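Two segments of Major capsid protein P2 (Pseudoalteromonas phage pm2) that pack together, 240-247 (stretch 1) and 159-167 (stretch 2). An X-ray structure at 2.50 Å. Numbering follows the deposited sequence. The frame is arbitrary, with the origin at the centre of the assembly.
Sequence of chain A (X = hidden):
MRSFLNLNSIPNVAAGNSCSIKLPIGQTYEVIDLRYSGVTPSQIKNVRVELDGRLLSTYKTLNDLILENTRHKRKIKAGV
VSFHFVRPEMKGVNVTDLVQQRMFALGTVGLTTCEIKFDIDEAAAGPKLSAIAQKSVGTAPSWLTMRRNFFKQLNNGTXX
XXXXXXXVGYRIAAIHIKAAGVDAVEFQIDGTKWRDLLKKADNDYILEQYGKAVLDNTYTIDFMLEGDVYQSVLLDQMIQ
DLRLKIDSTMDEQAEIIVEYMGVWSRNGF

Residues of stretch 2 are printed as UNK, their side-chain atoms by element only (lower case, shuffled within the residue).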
# COMPACT_ATOMS: atom_id res chain seq x y z
N GLN A 240 33.62 10.94 -11.69
CA GLN A 240 34.27 11.84 -12.63
C GLN A 240 33.30 12.47 -13.61
O GLN A 240 33.50 13.60 -14.06
CB GLN A 240 35.37 11.10 -13.40
CG GLN A 240 36.65 11.89 -13.57
CD GLN A 240 37.46 11.96 -12.28
OE1 GLN A 240 38.32 11.12 -12.03
NE2 GLN A 240 37.16 12.96 -11.46
N ASP A 241 32.24 11.75 -13.95
CA ASP A 241 31.25 12.24 -14.90
C ASP A 241 29.83 11.80 -14.58
O ASP A 241 29.54 10.61 -14.46
CB ASP A 241 31.63 11.81 -16.32
CG ASP A 241 30.87 12.58 -17.39
OD1 ASP A 241 31.06 13.81 -17.49
OD2 ASP A 241 30.09 11.94 -18.13
N LEU A 242 28.94 12.78 -14.45
CA LEU A 242 27.52 12.54 -14.19
C LEU A 242 26.83 13.19 -15.38
O LEU A 242 26.69 14.42 -15.44
CB LEU A 242 27.11 13.23 -12.89
CG LEU A 242 25.80 12.81 -12.22
CD1 LEU A 242 24.63 12.92 -13.19
CD2 LEU A 242 25.90 11.40 -11.65
N ARG A 243 26.46 12.38 -16.37
CA ARG A 243 25.90 12.90 -17.60
C ARG A 243 24.46 12.50 -17.93
O ARG A 243 24.00 11.42 -17.57
CB ARG A 243 26.82 12.54 -18.77
CG ARG A 243 26.35 13.03 -20.12
CD ARG A 243 27.46 12.86 -21.14
NE ARG A 243 28.76 13.22 -20.59
CZ ARG A 243 29.35 14.40 -20.76
NH1 ARG A 243 28.75 15.34 -21.48
NH2 ARG A 243 30.53 14.65 -20.22
N LEU A 244 23.79 13.37 -18.66
CA LEU A 244 22.42 13.15 -19.09
C LEU A 244 22.35 13.42 -20.60
O LEU A 244 22.70 14.50 -21.06
CB LEU A 244 21.48 14.12 -18.36
CG LEU A 244 20.09 13.66 -17.95
CD1 LEU A 244 20.17 12.45 -17.02
CD2 LEU A 244 19.34 14.80 -17.27
N LYS A 245 21.92 12.42 -21.36
CA LYS A 245 21.80 12.56 -22.81
C LYS A 245 20.33 12.64 -23.20
O LYS A 245 19.61 11.64 -23.15
CB LYS A 245 22.48 11.39 -23.53
CG LYS A 245 23.99 11.39 -23.41
CD LYS A 245 24.62 10.38 -24.37
CE LYS A 245 26.13 10.57 -24.47
NZ LYS A 245 26.87 9.39 -23.94
N ILE A 246 19.88 13.84 -23.55
CA ILE A 246 18.48 14.06 -23.90
C ILE A 246 18.22 14.14 -25.39
O ILE A 246 18.79 14.97 -26.09
CB ILE A 246 17.91 15.29 -23.17
CG1 ILE A 246 18.10 15.14 -21.66
CG2 ILE A 246 16.45 15.49 -23.53
CD1 ILE A 246 19.11 16.09 -21.07
N ASP A 247 17.31 13.29 -25.87
CA ASP A 247 16.92 13.29 -27.27
C ASP A 247 15.60 14.04 -27.40
O ASP A 247 14.54 13.51 -27.07
CB ASP A 247 16.75 11.85 -27.78
CG ASP A 247 18.06 11.26 -28.28
OD1 ASP A 247 19.13 11.81 -27.96
OD2 ASP A 247 18.01 10.23 -28.98
N UNK A 159 20.90 16.58 -26.72
CA UNK A 159 21.52 17.52 -25.79
C UNK A 159 22.11 16.75 -24.61
O UNK A 159 21.54 15.76 -24.17
o UNK A 159 19.72 19.03 -26.40
c UNK A 159 20.53 18.59 -25.30
c UNK A 159 21.28 19.78 -24.72
N UNK A 160 23.24 17.22 -24.11
CA UNK A 160 23.90 16.58 -22.97
C UNK A 160 24.08 17.55 -21.81
O UNK A 160 24.57 18.66 -21.98
c UNK A 160 25.25 16.00 -23.39
c UNK A 160 26.46 14.11 -24.55
c UNK A 160 25.15 14.87 -24.40
o UNK A 160 26.67 13.50 -25.62
o UNK A 160 27.27 14.13 -23.61
N UNK A 161 23.66 17.12 -20.62
CA UNK A 161 23.77 17.93 -19.42
C UNK A 161 24.64 17.23 -18.38
O UNK A 161 24.20 16.28 -17.72
c UNK A 161 22.38 18.26 -18.85
c UNK A 161 21.55 19.02 -19.88
c UNK A 161 20.06 18.77 -19.78
c UNK A 161 22.51 19.06 -17.56
N UNK A 162 25.88 17.69 -18.23
CA UNK A 162 26.82 17.08 -17.30
C UNK A 162 27.32 18.04 -16.22
O UNK A 162 28.21 17.70 -15.44
c UNK A 162 27.99 16.48 -18.05
N UNK A 163 26.75 19.24 -16.17
CA UNK A 163 27.17 20.24 -15.20
C UNK A 163 26.26 20.35 -13.98
O UNK A 163 26.18 21.40 -13.34
o UNK A 163 25.14 21.31 -16.73
c UNK A 163 26.05 22.12 -16.50
o UNK A 163 25.97 23.34 -16.77
c UNK A 163 27.34 21.61 -15.86
N UNK A 164 25.58 19.26 -13.63
CA UNK A 164 24.70 19.25 -12.47
C UNK A 164 25.53 19.18 -11.19
O UNK A 164 26.47 18.39 -11.10
c UNK A 164 23.72 18.08 -12.54
c UNK A 164 21.78 19.52 -13.27
c UNK A 164 22.56 18.24 -13.53
c UNK A 164 21.64 17.03 -13.48
N UNK A 165 25.19 20.01 -10.21
CA UNK A 165 25.92 20.04 -8.95
C UNK A 165 26.04 18.65 -8.34
O UNK A 165 25.09 17.88 -8.34
c UNK A 165 25.05 20.94 -8.07
c UNK A 165 24.33 21.82 -9.02
c UNK A 165 24.07 20.98 -10.24
N UNK A 166 27.23 18.35 -7.82
CA UNK A 166 27.48 17.05 -7.20
C UNK A 166 28.00 17.19 -5.77
O UNK A 166 29.12 16.78 -5.48
n UNK A 166 31.45 15.45 -12.25
n UNK A 166 29.52 15.01 -11.08
n UNK A 166 31.57 14.70 -10.08
c UNK A 166 30.85 15.05 -11.14
c UNK A 166 27.90 15.70 -9.34
c UNK A 166 28.76 14.59 -9.91
c UNK A 166 28.47 16.24 -8.04
N UNK A 167 27.18 17.76 -4.90
CA UNK A 167 27.56 17.92 -3.50
C UNK A 167 28.01 16.59 -2.92
O UNK A 167 27.29 15.59 -2.98
c UNK A 167 25.17 18.05 -3.79
c UNK A 167 25.78 18.17 -5.14
c UNK A 167 26.27 18.40 -2.82
O HOH W 1 29.74 15.80 -15.71

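Position 159 has three side-chain atoms: a carbon at CB that carries one oxygen and one carbon. Its backbone pairs with Ile 246 through two hydrogen bonds, 159 N to Ile 246 O at 2.7 Å and 159 O to Ile 246 N at 2.6 Å. Both are short and close to straight. A branched CB with a hydroxyl is threonine. The hydroxyl of Thr 159 is hydrogen-bonded elsewhere in the structure.

Position 160 has three carbons in a row, the third carrying two oxygens. The oxygens come up to Arg 243 and Lys 245, and 160 CA makes a CA-H...O contact with Leu 244 O at 3.1 Å. This is a carboxylate at the end of a two-methylene arm, so the residue is glutamate. One carboxylate oxygen of Glu 160, OE1, lies 2.9 Å from Arg 243 NH1 and forms a salt bridge. That oxygen is also too close to Arg 243 CD in the model, so its exact place is less sure. The other oxygen, OE2, is 4.4 Å from Lys 245 NZ, opposite in charge but beyond salt-bridge range.

Position 161 has four carbons, forked at the first, with one arm two carbons long. Its CB is 4.3 Å from Leu 244 CB. The backbone N donates to Leu 244 O at 2.8 Å. The return bond, from Leu 244 N to 161 O, is weak at 3.1 Å. An aliphatic chain branched at CB in this way is isoleucine. Ile 161 CD1 approaches Ile 246 CD1 to 3.1 Å, a tight apolar contact.

Position 162 has a single side-chain carbon, CB, 3.7 Å from Arg 243 CZ and over one face of its guanidinium. Its CA is 3.2 Å from Leu 242 O, in another CA-H...O contact. It is alanine. A water bonds to Ala 162 O at 2.5 Å and to Asp 241 OD1 at 3.0 Å, bridging the stretches.

Position 163 has two carbons, the second carrying two oxygens. It points away and makes no contact with stretch 1. This shorter carboxylate is aspartate.

Position 164 has four carbons, forked at the second. It points toward stretch 1 without touching it. It is leucine. Leu 164 CD1 stays 5.0 Å from Leu 244 CD2.

Position 165 has three carbons closing a ring onto the backbone N, out of reach of stretch 1. It is proline.

Position 166 has three carbons, a nitrogen, then a carbon with two more nitrogens. This guanidinium reaches Gln 240 and Leu 242, and Asp 241 N lies over one face of it. The residue is arginine. Arg 166 NE is 3.5 Å from Leu 242 CB, and Arg 166 NH2 is 3.3 Å from Gln 240 O.

Position 167 is a second three-carbon ring closed onto N, also out of reach. It is proline.

The contact is an antiparallel strand pairing, firmest at Thr 159 and Ile 246. Ile 161, Thr 159, Leu 244 and Ile 246 share one face of the sheet; Glu 160 and Lys 245 share the other. Arg 243 links Glu 160 to Asp 241 by salt bridges. Beyond the strand, Arg 166 reaches back to extend the contact.

Stretch 2, residues 159-167: TEIADLPRP
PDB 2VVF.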